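Local coordinates for protein ACDH-11, isoform b (Caenorhabditis elegans, PDB 4Y9J) that belongs to the acyl-CoA dehydrogenase family of flavoproteins and holds flavin-adenine dinucleotide within a four-chain assembly, at residues 369-374 / 534-539; 392-397 / 468-473. One frame throughout, in Å; residues are numbered along the deposited sequence.

Contact 1 of 2, residues 369-374 / 534-539; sequences MLLLFE and IYSGAL
Two helices of the C-terminal helical region cross nearly perpendicularly here, 369-374 on helix 352-383 and 534-539 on helix 524-545, with Leu371, Glu374, Tyr535 and Leu539 meeting between them. The short axes pass 8.8 Å apart at 93°, and the CA atoms nearest each other are those of Leu371 and Ser536, 5.5 Å apart. Leu371 CG stands anti to its backbone N (chi1 -165°). Its CD1 meets Tyr535 CB at 3.7 Å, while CD2 lies beside Ser536 OG, a hydroxyl already bonded to the carbonyl of Ala532. Leu539 CD1 presses against the backbone of the other helix, 3.8 Å from Leu371 CA, and CD2 lies by Glu374 CB. One polar bond joins the buried pair: Tyr535 OH donates to the anti lone pair of Glu374 OE2 at 2.7 Å. The carboxylate is turned 71° from the ring plane, and OE2 lies at the ring edge. OE2 also pairs with Arg473 and OE1 with Arg377, which probably favours a charged carboxylate in this interior. This is near-perpendicular helix-on-helix packing, joining the acyl-CoA dehydrogenase C-terminal domain to the ACDH-11 C-terminal domain-like region, with a buried Tyr-Glu bond beside the leucine contacts.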
loop_
_atom_site.group_PDB
_atom_site.type_symbol
_atom_site.label_atom_id
_atom_site.label_comp_id
_atom_site.label_asym_id
_atom_site.label_seq_id
_atom_site.Cartn_x
_atom_site.Cartn_y
_atom_site.Cartn_z
ATOM N N MET B 369 0.758 18.184 35.954
ATOM C CA MET B 369 1.433 19.296 35.385
ATOM C C MET B 369 2.316 19.997 36.435
ATOM O O MET B 369 3.462 20.340 36.147
ATOM C CB MET B 369 0.361 20.240 34.910
ATOM C CG MET B 369 0.824 21.169 33.903
ATOM S SD MET B 369 0.708 20.236 32.336
ATOM C CE MET B 369 1.623 21.662 31.798
ATOM N N LEU B 370 1.788 20.236 37.633
ATOM C CA LEU B 370 2.564 20.949 38.682
ATOM C C LEU B 370 3.698 20.038 39.118
ATOM O O LEU B 370 4.750 20.509 39.427
ATOM C CB LEU B 370 1.658 21.379 39.813
ATOM C CG LEU B 370 0.695 22.506 39.468
ATOM C CD1 LEU B 370 0.214 23.130 40.736
ATOM C CD2 LEU B 370 1.333 23.586 38.578
ATOM N N LEU B 371 3.479 18.723 39.143
ATOM C CA LEU B 371 4.519 17.773 39.489
ATOM C C LEU B 371 5.622 17.863 38.443
ATOM O O LEU B 371 6.785 17.792 38.796
ATOM C CB LEU B 371 3.960 16.357 39.628
ATOM C CG LEU B 371 4.755 15.222 40.304
ATOM C CD1 LEU B 371 4.915 15.491 41.779
ATOM C CD2 LEU B 371 4.104 13.841 40.114
ATOM N N LEU B 372 5.249 17.966 37.159
ATOM C CA LEU B 372 6.213 18.096 36.086
ATOM C C LEU B 372 7.094 19.305 36.254
ATOM O O LEU B 372 8.321 19.229 36.042
ATOM C CB LEU B 372 5.502 18.228 34.760
ATOM C CG LEU B 372 6.368 18.613 33.559
ATOM C CD1 LEU B 372 7.440 17.565 33.266
ATOM C CD2 LEU B 372 5.476 18.845 32.339
ATOM N N PHE B 373 6.486 20.438 36.581
ATOM C CA PHE B 373 7.262 21.672 36.754
ATOM C C PHE B 373 8.083 21.686 38.052
ATOM O O PHE B 373 9.150 22.244 38.066
ATOM C CB PHE B 373 6.380 22.920 36.533
ATOM C CG PHE B 373 6.242 23.217 35.092
ATOM C CD1 PHE B 373 7.284 23.840 34.412
ATOM C CD2 PHE B 373 5.157 22.754 34.371
ATOM C CE1 PHE B 373 7.236 24.018 33.024
ATOM C CE2 PHE B 373 5.108 22.913 32.979
ATOM C CZ PHE B 373 6.144 23.557 32.316
ATOM N N GLU B 374 7.631 20.982 39.088
ATOM C CA GLU B 374 8.459 20.750 40.282
ATOM C C GLU B 374 9.683 19.895 39.905
ATOM O O GLU B 374 10.785 20.167 40.333
ATOM C CB GLU B 374 7.645 20.034 41.367
ATOM C CG GLU B 374 8.468 19.523 42.563
ATOM C CD GLU B 374 8.824 20.598 43.554
ATOM O OE1 GLU B 374 8.617 21.787 43.240
ATOM O OE2 GLU B 374 9.344 20.254 44.637
ATOM N N ILE B 534 0.182 12.734 46.862
ATOM C CA ILE B 534 0.535 13.594 47.983
ATOM C C ILE B 534 1.306 14.805 47.467
ATOM O O ILE B 534 1.025 15.959 47.844
ATOM C CB ILE B 534 1.349 12.820 49.066
ATOM C CG1 ILE B 534 0.386 11.846 49.790
ATOM C CG2 ILE B 534 2.004 13.783 50.092
ATOM C CD1 ILE B 534 1.054 10.879 50.739
ATOM N N TYR B 535 2.314 14.522 46.666
ATOM C CA TYR B 535 3.209 15.570 46.172
ATOM C C TYR B 535 2.398 16.520 45.289
ATOM O O TYR B 535 2.489 17.756 45.442
ATOM C CB TYR B 535 4.377 14.918 45.411
ATOM C CG TYR B 535 5.682 15.674 45.417
ATOM C CD1 TYR B 535 5.730 17.061 45.534
ATOM C CD2 TYR B 535 6.894 14.978 45.223
ATOM C CE1 TYR B 535 6.979 17.742 45.545
ATOM C CE2 TYR B 535 8.126 15.632 45.212
ATOM C CZ TYR B 535 8.170 16.993 45.313
ATOM O OH TYR B 535 9.386 17.595 45.249
ATOM N N SER B 536 1.560 15.956 44.417
ATOM C CA SER B 536 0.790 16.753 43.446
ATOM C C SER B 536 -0.242 17.622 44.202
ATOM O O SER B 536 -0.445 18.824 43.896
ATOM C CB SER B 536 0.100 15.878 42.393
ATOM O OG SER B 536 1.040 15.228 41.550
ATOM N N GLY B 537 -0.877 17.043 45.216
ATOM C CA GLY B 537 -1.844 17.792 45.977
ATOM C C GLY B 537 -1.258 18.997 46.675
ATOM O O GLY B 537 -1.855 20.105 46.735
ATOM N N ALA B 538 -0.132 18.753 47.324
ATOM C CA ALA B 538 0.558 19.836 48.057
ATOM C C ALA B 538 0.980 20.986 47.113
ATOM O O ALA B 538 0.905 22.174 47.478
ATOM C CB ALA B 538 1.793 19.265 48.713
ATOM N N LEU B 539 1.397 20.609 45.910
ATOM C CA LEU B 539 1.757 21.564 44.857
ATOM C C LEU B 539 0.549 22.353 44.419
ATOM O O LEU B 539 0.609 23.562 44.333
ATOM C CB LEU B 539 2.402 20.867 43.681
ATOM C CG LEU B 539 3.853 20.462 43.899
ATOM C CD1 LEU B 539 4.194 19.398 42.921
ATOM C CD2 LEU B 539 4.799 21.654 43.765
#

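Contact 2 of 2, residues 392-397 / 468-473; sequences AMMLRL and LAFGKR. With UCC (S-{(3S,5R,9R)-1-[(2R,3S,4R,5R)-5-(6-amino-9H-purin-9-yl)-4-hydroxy-3-(phosphonooxy)tetrahydrofuran-2-yl]-3,5,9-trihydroxy-8,8-dimethyl-3,5-dioxido-10,14-dioxo-2,4,6-trioxa-11,15-diaza-3lambda~5~,5lambda~5~-diphosphaheptadecan-17-yl} undecanethioate), chain F.
Met394 of helix 389-419 touches Ala469, Phe470 and Arg473 of helix 466-478, and its chain can be followed outward atom by atom. CB points toward the other helix and packs on Tyr535 of helix 524-545. CG, anti to the carbonyl carbon (chi1 -72°), lies 4.0 Å from Arg473 CB. The chain then bends at chi2, and SD comes to the edge of the Phe470 ring, 5.3 Å from the ring centroid and 81° off the normal: a Met-aromatic contact made near the ring plane. A second bend carries CE to 3.5 Å from Phe470 N and also onto Ala469 CB. Ala469 CB is shared, because Met393 CE also meets it, at 3.6 Å. Farther along, Leu397 CD2 lies near Phe470 CD1. Arg396 of the same turn leads elsewhere: the guanidinium carries UCC N1 3.2 Å above its centre, on one face, and NH2 forms a salt bridge with Asp455. The short axes cross at 103°, 9.6 Å apart. Arg396 faces the adenine of UCC while Met393, Met394 and Leu397 face helix 466-478, placing helix 389-419 between the two, with helix 449-461 beside Arg396 and Leu397 and helix 524-545 against Phe470.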
loop_
_atom_site.group_PDB
_atom_site.type_symbol
_atom_site.label_atom_id
_atom_site.label_comp_id
_atom_site.label_asym_id
_atom_site.label_seq_id
_atom_site.Cartn_x
_atom_site.Cartn_y
_atom_site.Cartn_z
ATOM N N ALA B 392 17.949 17.675 46.383
ATOM C CA ALA B 392 18.636 16.595 45.654
ATOM C C ALA B 392 17.879 15.294 45.792
ATOM O O ALA B 392 17.680 14.572 44.813
ATOM C CB ALA B 392 20.046 16.441 46.192
ATOM N N MET B 393 17.423 14.977 47.013
ATOM C CA MET B 393 16.653 13.728 47.204
ATOM C C MET B 393 15.339 13.731 46.424
ATOM O O MET B 393 14.993 12.718 45.806
ATOM C CB MET B 393 16.400 13.428 48.695
ATOM C CG MET B 393 17.670 12.935 49.386
ATOM S SD MET B 393 17.415 12.528 51.130
ATOM C CE MET B 393 17.558 14.163 51.829
ATOM N N MET B 394 14.610 14.844 46.467
ATOM C CA MET B 394 13.348 14.949 45.766
ATOM C C MET B 394 13.504 14.860 44.241
ATOM O O MET B 394 12.598 14.357 43.552
ATOM C CB MET B 394 12.597 16.223 46.163
ATOM C CG MET B 394 12.015 16.185 47.563
ATOM S SD MET B 394 11.135 14.657 47.885
ATOM C CE MET B 394 12.400 13.661 48.694
ATOM N N LEU B 395 14.641 15.291 43.695
ATOM C CA LEU B 395 14.886 15.099 42.250
ATOM C C LEU B 395 14.988 13.633 41.919
ATOM O O LEU B 395 14.402 13.179 40.952
ATOM C CB LEU B 395 16.184 15.775 41.794
ATOM C CG LEU B 395 16.620 15.655 40.332
ATOM C CD1 LEU B 395 15.529 15.992 39.305
ATOM C CD2 LEU B 395 17.875 16.485 40.127
ATOM N N ARG B 396 15.684 12.873 42.748
ATOM C CA ARG B 396 15.885 11.449 42.446
ATOM C C ARG B 396 14.598 10.653 42.579
ATOM O O ARG B 396 14.337 9.730 41.765
ATOM C CB ARG B 396 16.972 10.861 43.361
ATOM C CG ARG B 396 17.187 9.359 43.132
ATOM C CD ARG B 396 17.791 8.975 41.790
ATOM N NE ARG B 396 17.920 7.529 41.627
ATOM C CZ ARG B 396 17.025 6.733 41.013
ATOM N NH1 ARG B 396 15.921 7.222 40.421
ATOM N NH2 ARG B 396 17.263 5.420 40.968
ATOM N N LEU B 397 13.782 11.058 43.552
ATOM C CA LEU B 397 12.486 10.426 43.824
ATOM C C LEU B 397 11.414 10.801 42.781
ATOM O O LEU B 397 10.666 9.928 42.284
ATOM C CB LEU B 397 11.974 10.838 45.195
ATOM C CG LEU B 397 10.575 10.339 45.510
ATOM C CD1 LEU B 397 10.603 8.812 45.524
ATOM C CD2 LEU B 397 10.058 10.923 46.813
ATOM N N LEU B 468 11.788 10.965 55.162
ATOM C CA LEU B 468 11.890 12.207 55.945
ATOM C C LEU B 468 11.922 13.468 55.052
ATOM O O LEU B 468 11.190 14.482 55.263
ATOM C CB LEU B 468 13.168 12.186 56.772
ATOM C CG LEU B 468 13.379 13.476 57.553
ATOM C CD1 LEU B 468 12.272 13.650 58.587
ATOM C CD2 LEU B 468 14.757 13.549 58.242
ATOM N N ALA B 469 12.810 13.388 54.062
ATOM C CA ALA B 469 12.961 14.446 53.077
ATOM C C ALA B 469 11.660 14.764 52.350
ATOM O O ALA B 469 11.295 15.937 52.196
ATOM C CB ALA B 469 14.008 14.032 52.057
ATOM N N PHE B 470 10.949 13.718 51.926
ATOM C CA PHE B 470 9.671 13.925 51.295
ATOM C C PHE B 470 8.721 14.645 52.252
ATOM O O PHE B 470 8.040 15.605 51.852
ATOM C CB PHE B 470 9.106 12.559 50.882
ATOM C CG PHE B 470 7.756 12.617 50.229
ATOM C CD1 PHE B 470 7.532 13.426 49.138
ATOM C CD2 PHE B 470 6.702 11.808 50.704
ATOM C CE1 PHE B 470 6.285 13.433 48.514
ATOM C CE2 PHE B 470 5.458 11.840 50.114
ATOM C CZ PHE B 470 5.258 12.648 49.005
ATOM N N GLY B 471 8.683 14.188 53.522
ATOM C CA GLY B 471 7.836 14.822 54.541
ATOM C C GLY B 471 8.176 16.337 54.712
ATOM O O GLY B 471 7.283 17.235 54.835
ATOM N N LYS B 472 9.478 16.621 54.716
ATOM C CA LYS B 472 9.960 18.021 54.770
ATOM C C LYS B 472 9.502 18.861 53.582
ATOM O O LYS B 472 8.987 19.974 53.786
ATOM C CB LYS B 472 11.471 18.075 54.826
ATOM C CG LYS B 472 11.987 17.618 56.154
ATOM C CD LYS B 472 13.484 17.684 56.229
ATOM C CE LYS B 472 13.853 17.287 57.640
ATOM N NZ LYS B 472 15.325 17.283 57.753
ATOM N N ARG B 473 9.663 18.334 52.356
ATOM C CA ARG B 473 9.158 19.030 51.159
ATOM C C ARG B 473 7.632 19.285 51.236
ATOM O O ARG B 473 7.145 20.418 51.033
ATOM C CB ARG B 473 9.572 18.277 49.870
ATOM C CG ARG B 473 9.174 18.941 48.541
ATOM C CD ARG B 473 9.745 20.339 48.398
ATOM N NE ARG B 473 9.286 21.050 47.204
ATOM C CZ ARG B 473 8.924 22.333 47.188
ATOM N NH1 ARG B 473 8.943 23.050 48.276
ATOM N NH2 ARG B 473 8.551 22.916 46.070
HETATM O OA1 UCC F . 12.730 2.817 25.798
HETATM C CA1 UCC F . 13.751 3.451 25.327
HETATM C CA2 UCC F . 13.784 4.567 24.276
HETATM C CA3 UCC F . 12.526 5.302 23.935
HETATM C CA4 UCC F . 12.775 6.839 23.768
HETATM C CA5 UCC F . 12.087 7.594 24.913
HETATM C CA6 UCC F . 11.400 8.821 24.424
HETATM C CA7 UCC F . 10.718 9.574 25.554
HETATM C CA8 UCC F . 10.333 10.767 24.775
HETATM C CA9 UCC F . 9.012 11.310 24.869
HETATM C C10 UCC F . 8.235 11.215 23.634
HETATM C C11 UCC F . 7.085 10.318 24.068
HETATM S S UCC F . 15.348 3.158 25.733
HETATM C CP1 UCC F . 15.406 1.776 26.935
HETATM C CP2 UCC F . 14.709 2.031 28.236
HETATM N NP1 UCC F . 15.031 1.013 29.258
HETATM C CP3 UCC F . 14.711 1.294 30.523
HETATM O OP1 UCC F . 14.062 2.280 30.874
HETATM C CP4 UCC F . 15.252 0.357 31.584
HETATM C CP5 UCC F . 14.097 -0.103 32.487
HETATM N NP2 UCC F . 14.774 -0.826 33.556
HETATM C CP6 UCC F . 15.316 -0.252 34.630
HETATM O OP2 UCC F . 15.204 0.939 34.887
HETATM C CP8 UCC F . 15.984 -1.215 35.590
HETATM O OP3 UCC F . 15.581 -0.873 36.951
HETATM C CPB UCC F . 17.490 -1.146 35.675
HETATM C CP7 UCC F . 18.176 0.228 35.720
HETATM C CP9 UCC F . 17.869 -1.366 34.146
HETATM C CPA UCC F . 18.163 -2.453 36.150
HETATM O O7 UCC F . 19.604 -2.292 36.131
HETATM P P2 UCC F . 20.537 -3.254 37.042
HETATM O O21 UCC F . 22.004 -2.934 36.802
HETATM O O22 UCC F . 19.932 -4.661 36.936
HETATM O O6 UCC F . 20.071 -2.748 38.516
HETATM P P1 UCC F . 20.941 -2.050 39.654
HETATM O O11 UCC F . 22.100 -2.913 40.128
HETATM O O12 UCC F . 19.895 -1.617 40.637
HETATM O "O5'" UCC F . 21.504 -0.725 38.809
HETATM C "C5'" UCC F . 22.928 -0.537 38.621
HETATM C "C4'" UCC F . 23.383 0.859 39.087
HETATM C "C3'" UCC F . 23.105 1.071 40.572
HETATM O "O3'" UCC F . 24.125 1.933 41.009
HETATM P P3 UCC F . 25.211 1.490 42.067
HETATM O O33 UCC F . 26.119 2.698 42.112
HETATM O O32 UCC F . 25.952 0.356 41.398
HETATM O O31 UCC F . 24.386 1.161 43.337
HETATM C "C2'" UCC F . 21.772 1.801 40.652
HETATM O "O2'" UCC F . 21.643 2.719 41.736
HETATM O "O4'" UCC F . 22.632 1.875 38.389
HETATM C "C1'" UCC F . 21.892 2.611 39.355
HETATM N N9 UCC F . 20.625 3.081 38.777
HETATM C C4 UCC F . 20.269 4.361 38.807
HETATM N N3 UCC F . 20.846 5.514 39.220
HETATM C C8 UCC F . 19.653 2.316 38.225
HETATM N N7 UCC F . 18.644 3.118 37.837
HETATM C C5 UCC F . 18.961 4.394 38.156
HETATM C C6 UCC F . 18.352 5.738 37.971
HETATM N N6 UCC F . 17.139 5.837 37.371
HETATM N N1 UCC F . 19.015 6.822 38.487
HETATM C C2 UCC F . 20.217 6.696 39.087
#

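Both contacts illustrate how near-perpendicular helix pairs join helices of the acyl-CoA dehydrogenase C-terminal domain to helices of the C-terminal domain-like region that follows in sequence, yet they do so with different chemistry. All touching residues of contact 1 are buried, and leucine packing there is supplemented by a hydrogen bond; contact 2, farther from the chain centre and partly exposed at Met393 and Arg473, has no hydrogen bond across it and relies on methionine and aromatic packing. They use four different helices but meet directly: Arg473 NE pairs with Glu374 OE2 at 2.7 Å, and Ile534 CG2 packs on Phe470 CZ. Contact 2 alone borders the UCC pocket.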